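Local coordinates for sugar isomerase (Sinorhizobium meliloti, PDB 3QC0), which binds a zinc ion in a xylose isomerase-like TIM barrel and is probably a sugar isomerase, at residues A140-H145 with A202-D207. Residues are numbered along the deposited sequence; the frame is centred on the assembly and turned at random.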
# COMPACT_ATOMS: atom_id res chain seq x y z
N ALA A 140 -6.67 -20.35 1.21
CA ALA A 140 -5.47 -19.52 1.09
C ALA A 140 -5.85 -18.07 1.24
O ALA A 140 -6.37 -17.46 0.31
CB ALA A 140 -4.76 -19.75 -0.27
N ILE A 141 -5.57 -17.50 2.42
CA ILE A 141 -5.73 -16.06 2.62
C ILE A 141 -4.67 -15.36 1.79
O ILE A 141 -3.46 -15.60 1.96
CB ILE A 141 -5.55 -15.67 4.10
CG1 ILE A 141 -6.52 -16.41 5.03
CG2 ILE A 141 -5.65 -14.13 4.28
CD1 ILE A 141 -6.26 -16.19 6.53
N GLU A 142 -5.13 -14.48 0.91
CA GLU A 142 -4.22 -13.70 0.06
C GLU A 142 -4.14 -12.28 0.65
O GLU A 142 -5.07 -11.51 0.52
CB GLU A 142 -4.71 -13.65 -1.38
CG GLU A 142 -3.64 -13.12 -2.33
CD GLU A 142 -4.12 -12.92 -3.75
OE1 GLU A 142 -5.33 -12.76 -3.93
OE2 GLU A 142 -3.26 -12.91 -4.64
N PRO A 143 -3.05 -11.97 1.37
CA PRO A 143 -2.92 -10.53 1.73
C PRO A 143 -2.86 -9.72 0.43
O PRO A 143 -2.16 -10.12 -0.51
CB PRO A 143 -1.62 -10.46 2.53
CG PRO A 143 -0.84 -11.68 2.11
CD PRO A 143 -1.89 -12.75 1.82
N LEU A 144 -3.58 -8.61 0.41
CA LEU A 144 -3.69 -7.76 -0.76
C LEU A 144 -2.95 -6.46 -0.50
O LEU A 144 -2.81 -6.01 0.64
CB LEU A 144 -5.14 -7.45 -1.14
CG LEU A 144 -5.63 -8.14 -2.43
CD1 LEU A 144 -5.69 -9.68 -2.31
CD2 LEU A 144 -6.95 -7.50 -2.87
N HIS A 145 -2.48 -5.85 -1.59
CA HIS A 145 -1.77 -4.61 -1.49
C HIS A 145 -2.59 -3.65 -0.63
O HIS A 145 -3.79 -3.54 -0.80
CB HIS A 145 -1.58 -3.98 -2.86
CG HIS A 145 -0.50 -2.96 -2.87
ND1 HIS A 145 -0.69 -1.69 -2.36
CD2 HIS A 145 0.77 -3.02 -3.34
CE1 HIS A 145 0.44 -1.00 -2.54
NE2 HIS A 145 1.36 -1.80 -3.07
N ALA A 202 0.40 -20.96 -2.10
CA ALA A 202 0.49 -20.50 -3.47
C ALA A 202 1.47 -19.36 -3.54
O ALA A 202 1.69 -18.66 -2.53
CB ALA A 202 -0.88 -20.06 -4.02
N HIS A 203 2.01 -19.17 -4.74
CA HIS A 203 2.97 -18.10 -5.06
C HIS A 203 2.58 -17.52 -6.39
O HIS A 203 2.61 -18.24 -7.41
CB HIS A 203 4.38 -18.70 -5.10
CG HIS A 203 5.45 -17.73 -5.48
ND1 HIS A 203 6.69 -18.13 -5.90
CD2 HIS A 203 5.47 -16.36 -5.49
CE1 HIS A 203 7.44 -17.06 -6.13
NE2 HIS A 203 6.71 -15.98 -5.94
N HIS A 204 2.13 -16.26 -6.38
CA HIS A 204 1.71 -15.59 -7.60
C HIS A 204 2.79 -14.62 -8.03
O HIS A 204 3.34 -13.86 -7.20
CB HIS A 204 0.39 -14.82 -7.44
CG HIS A 204 -0.72 -15.61 -6.85
ND1 HIS A 204 -1.91 -15.04 -6.45
CD2 HIS A 204 -0.83 -16.94 -6.62
CE1 HIS A 204 -2.70 -16.00 -5.98
NE2 HIS A 204 -2.07 -17.16 -6.09
N ILE A 205 3.03 -14.60 -9.34
CA ILE A 205 4.06 -13.76 -9.94
C ILE A 205 3.54 -12.83 -11.03
O ILE A 205 2.52 -13.09 -11.65
CB ILE A 205 5.25 -14.59 -10.47
CG1 ILE A 205 4.78 -15.62 -11.50
CG2 ILE A 205 6.01 -15.23 -9.30
CD1 ILE A 205 5.99 -16.29 -12.26
N CYS A 206 4.28 -11.73 -11.18
CA CYS A 206 3.96 -10.58 -12.04
C CYS A 206 5.02 -9.54 -11.62
O CYS A 206 6.01 -9.91 -11.01
CB CYS A 206 2.53 -10.07 -11.85
SG CYS A 206 2.18 -9.57 -10.17
N ASP A 207 4.81 -8.29 -11.99
CA ASP A 207 5.77 -7.28 -11.62
C ASP A 207 5.10 -5.95 -11.29
O ASP A 207 3.95 -5.71 -11.69
CB ASP A 207 6.84 -7.09 -12.73
CG ASP A 207 8.26 -6.90 -12.17
OD1 ASP A 207 8.41 -6.40 -11.01
OD2 ASP A 207 9.24 -7.23 -12.90
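E142 and H204 meet at a zinc ion at the C-terminal mouth of a TIM barrel, and they illustrate how such a fold builds a metal site: successive strands deliver the ligands at or near their C-terminal ends, as in TIM-barrel enzymes generally. Strand 172-177 lies between strands 139-141 and 200-205, so the two residues approach across the mouth of the barrel, with the metal as their link. The carboxylate is turned 75° from the imidazole plane and comes to the ring obliquely. E142 reaches inward because CG is anti to the backbone N (chi1 -167°) and the chain stays extended beyond it. H204 places CG anti to its carbonyl carbon, beside its own backbone N, and the turn about CB-CG (chi2 170°) then points ND1 to the zinc. D177 and E248 complete the protein ligands; the three carboxylates probably lower the effective charge of the cation. An alanine in place of H204 takes away the one nitrogen ligand the protein supplies, and the zinc would probably be held less firmly by the three carboxylates alone. E142 OE2 and H204 ND1 both coordinate the zinc and lie 3.1 Å apart, a spacing set by shared coordination; H204 CE1 is 3.4 Å from the same oxygen.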